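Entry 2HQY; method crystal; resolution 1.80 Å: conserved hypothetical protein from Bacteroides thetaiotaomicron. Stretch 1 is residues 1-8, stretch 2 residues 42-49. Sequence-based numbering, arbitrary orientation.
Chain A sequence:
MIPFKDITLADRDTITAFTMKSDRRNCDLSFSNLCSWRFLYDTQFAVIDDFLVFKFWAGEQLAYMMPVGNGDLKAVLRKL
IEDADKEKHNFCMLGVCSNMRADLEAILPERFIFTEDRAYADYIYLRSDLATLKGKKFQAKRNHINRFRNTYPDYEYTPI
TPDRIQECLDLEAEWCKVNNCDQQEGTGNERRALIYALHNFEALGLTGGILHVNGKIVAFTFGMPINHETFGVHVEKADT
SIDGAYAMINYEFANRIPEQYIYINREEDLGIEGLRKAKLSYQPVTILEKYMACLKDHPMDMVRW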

# COMPACT_ATOMS: atom_id res chain seq x y z
N MET A 1 -5.88 -15.43 -15.64
CA MET A 1 -5.09 -15.59 -16.82
C MET A 1 -4.68 -14.23 -17.33
O MET A 1 -3.89 -14.11 -18.23
CB MET A 1 -5.89 -16.37 -17.86
CG MET A 1 -5.60 -16.03 -19.27
SD MET A 1 -5.50 -17.52 -20.29
CE MET A 1 -6.76 -17.21 -21.52
N ILE A 2 -5.26 -13.21 -16.75
CA ILE A 2 -4.69 -11.86 -16.84
C ILE A 2 -3.55 -11.78 -15.82
O ILE A 2 -3.78 -11.95 -14.62
CB ILE A 2 -5.71 -10.72 -16.66
CG1 ILE A 2 -6.85 -10.84 -17.67
CG2 ILE A 2 -4.99 -9.36 -16.81
CD1 ILE A 2 -7.98 -9.83 -17.46
N PRO A 3 -2.32 -11.55 -16.31
CA PRO A 3 -1.17 -11.52 -15.42
C PRO A 3 -1.11 -10.14 -14.73
O PRO A 3 -0.21 -9.35 -15.02
CB PRO A 3 -0.00 -11.68 -16.40
CG PRO A 3 -0.47 -10.90 -17.62
CD PRO A 3 -1.95 -11.25 -17.71
N PHE A 4 -2.08 -9.85 -13.87
CA PHE A 4 -2.07 -8.57 -13.14
C PHE A 4 -0.84 -8.50 -12.26
O PHE A 4 -0.46 -9.48 -11.59
CB PHE A 4 -3.34 -8.38 -12.30
CG PHE A 4 -4.51 -7.87 -13.08
CD1 PHE A 4 -4.51 -6.57 -13.58
CD2 PHE A 4 -5.61 -8.69 -13.34
CE1 PHE A 4 -5.59 -6.08 -14.33
CE2 PHE A 4 -6.71 -8.22 -14.08
CZ PHE A 4 -6.70 -6.92 -14.57
N LYS A 5 -0.24 -7.32 -12.24
CA LYS A 5 0.87 -7.07 -11.34
C LYS A 5 0.69 -5.78 -10.59
O LYS A 5 0.09 -4.83 -11.09
CB LYS A 5 2.19 -7.07 -12.10
CG LYS A 5 2.22 -6.35 -13.40
CD LYS A 5 3.04 -7.17 -14.40
N ASP A 6 1.24 -5.75 -9.38
CA ASP A 6 1.21 -4.53 -8.57
C ASP A 6 1.91 -3.40 -9.30
O ASP A 6 3.01 -3.56 -9.83
CB ASP A 6 1.90 -4.75 -7.22
CG ASP A 6 1.30 -5.87 -6.43
OD1 ASP A 6 0.13 -6.26 -6.69
OD2 ASP A 6 2.02 -6.38 -5.55
N ILE A 7 1.31 -2.22 -9.30
CA ILE A 7 1.95 -1.07 -9.91
C ILE A 7 3.17 -0.63 -9.07
O ILE A 7 3.12 -0.68 -7.84
CB ILE A 7 0.96 0.09 -10.12
CG1 ILE A 7 1.59 1.10 -11.10
CG2 ILE A 7 0.52 0.67 -8.74
CD1 ILE A 7 0.72 2.27 -11.53
N THR A 8 4.25 -0.24 -9.74
CA THR A 8 5.45 0.27 -9.05
C THR A 8 6.08 1.43 -9.81
O THR A 8 5.83 1.61 -11.00
CB THR A 8 6.54 -0.82 -8.85
OG1 THR A 8 7.13 -1.19 -10.10
CG2 THR A 8 5.98 -2.04 -8.22
N ASP A 42 -4.66 -1.32 -3.34
CA ASP A 42 -3.91 -2.53 -3.75
C ASP A 42 -3.84 -2.62 -5.28
O ASP A 42 -4.04 -3.69 -5.86
CB ASP A 42 -4.56 -3.80 -3.16
CG ASP A 42 -4.36 -3.93 -1.65
OD1 ASP A 42 -3.60 -3.15 -1.02
OD2 ASP A 42 -4.99 -4.85 -1.11
N THR A 43 -3.55 -1.50 -5.91
CA THR A 43 -3.66 -1.29 -7.36
C THR A 43 -2.76 -2.22 -8.18
O THR A 43 -1.56 -2.36 -7.89
CB THR A 43 -3.37 0.19 -7.66
OG1 THR A 43 -4.28 0.97 -6.86
CG2 THR A 43 -3.52 0.53 -9.14
N GLN A 44 -3.35 -2.85 -9.19
CA GLN A 44 -2.59 -3.69 -10.13
C GLN A 44 -2.86 -3.25 -11.57
O GLN A 44 -3.85 -2.55 -11.84
CB GLN A 44 -2.94 -5.17 -9.90
CG GLN A 44 -2.60 -5.64 -8.52
CD GLN A 44 -2.97 -7.11 -8.26
OE1 GLN A 44 -3.92 -7.64 -8.82
NE2 GLN A 44 -2.21 -7.75 -7.36
N PHE A 45 -2.00 -3.64 -12.50
CA PHE A 45 -2.22 -3.38 -13.92
C PHE A 45 -1.78 -4.57 -14.75
O PHE A 45 -1.03 -5.45 -14.30
CB PHE A 45 -1.48 -2.12 -14.40
CG PHE A 45 0.00 -2.32 -14.60
CD1 PHE A 45 0.53 -2.54 -15.87
CD2 PHE A 45 0.85 -2.32 -13.50
CE1 PHE A 45 1.89 -2.74 -16.05
CE2 PHE A 45 2.23 -2.53 -13.67
CZ PHE A 45 2.75 -2.73 -14.94
N ALA A 46 -2.24 -4.55 -15.99
CA ALA A 46 -1.78 -5.50 -16.99
C ALA A 46 -1.92 -4.86 -18.36
O ALA A 46 -2.74 -3.97 -18.56
CB ALA A 46 -2.59 -6.79 -16.92
N VAL A 47 -1.04 -5.26 -19.27
CA VAL A 47 -1.32 -5.08 -20.68
C VAL A 47 -2.00 -6.39 -21.19
O VAL A 47 -1.46 -7.51 -21.05
CB VAL A 47 -0.06 -4.64 -21.47
CG1 VAL A 47 -0.39 -4.38 -22.95
CG2 VAL A 47 0.55 -3.41 -20.83
N ILE A 48 -3.20 -6.25 -21.72
CA ILE A 48 -3.83 -7.37 -22.41
C ILE A 48 -4.50 -6.90 -23.70
O ILE A 48 -5.24 -5.91 -23.71
CB ILE A 48 -4.86 -8.09 -21.52
CG1 ILE A 48 -5.83 -7.10 -20.88
CG2 ILE A 48 -4.14 -8.97 -20.48
CD1 ILE A 48 -7.10 -7.73 -20.36
N ASP A 49 -4.26 -7.65 -24.78
CA ASP A 49 -4.90 -7.35 -26.06
C ASP A 49 -4.58 -5.92 -26.55
O ASP A 49 -5.47 -5.26 -27.09
CB ASP A 49 -6.44 -7.47 -25.91
CG ASP A 49 -6.94 -8.94 -25.79
OD1 ASP A 49 -6.12 -9.89 -25.83
OD2 ASP A 49 -8.18 -9.13 -25.67

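The N-terminal stretch runs antiparallel to a piece of chain at least 36 residues further on. K5 and D6 of the first stretch form a short strand against the strand Q44 to I48 of the second. The end-to-end directions lie 137° apart, so the two chains are far from perfectly aligned.

K5 and F45 form the hydrogen-bonded pair of this short ladder, with CA atoms 5.5 Å apart. K5 N donates to F45 O at 2.9 Å, and F45 N donates to K5 O at 2.8 Å. Both bonds are close to straight, with angles at the hydrogen of 168° and 158°. D6 and Q44 form the next pair, which is non-hydrogen-bonded and closer, at 4.2 Å between CA atoms. Beyond it, I7 N donates to T43 O at 3.2 Å, so backbone pairing continues past the strand residues. Three CA-H...O contacts supplement these bonds. The shortest joins Q44 CA to K5 O at 3.1 Å, and the others join F4 CA to F45 O at 3.5 Å and D6 CA to T43 O at 3.6 Å. F45 O and T43 O thus each receive an N-H bond and a CA-H contact. Before the ladder, F4 N makes a weak hydrogen bond to I2 O at 2.8 Å within its own stretch.

The side chains of K5 and F45 lie on the same face of the sheet. K5 CG sits over the F45 ring, 4.1 Å from the ring centroid and 24° off the ring normal. This is a CH-pi contact, and it uses the aliphatic part of the lysine. The lysine side chain is not modelled beyond CD, so the position of the charge is unknown. I7 approaches the edge of the same ring, with I7 CA 4.0 Å from F45 CD2. F45 has the largest area covered by the opposite stretch, 97 Å², as suits a broad aromatic ring.

D6 and Q44 supply the polar side-chain link. The CA-to-CB bond of D6 points away from the second stretch, but the end of the side chain comes nearer. Q44 NE2 donates to D6 OD1 at 2.9 Å. An amide donor and a carboxylate acceptor are well matched at this buried site. D6 OD2 is hydrogen-bonded elsewhere in the structure.

A46 and I48 both direct their CA-to-CB bonds toward the first stretch. A46 CB packs 3.5 Å from I2 CG2 and 3.9 Å from F4 CD1. The small alanine methyl thus meets two larger apolar side chains at close range. The F4 ring meets it obliquely. I48 extends this apolar patch: its CD1 lies 3.7 Å from I2 CD1, and its CG2 lies 4.2 Å from P3 CD. V47 points away and makes no contact.

In all, 607 Å² is buried between the stretches, counting both sides. M1, T8, D42 and D49 make no contact across the pair.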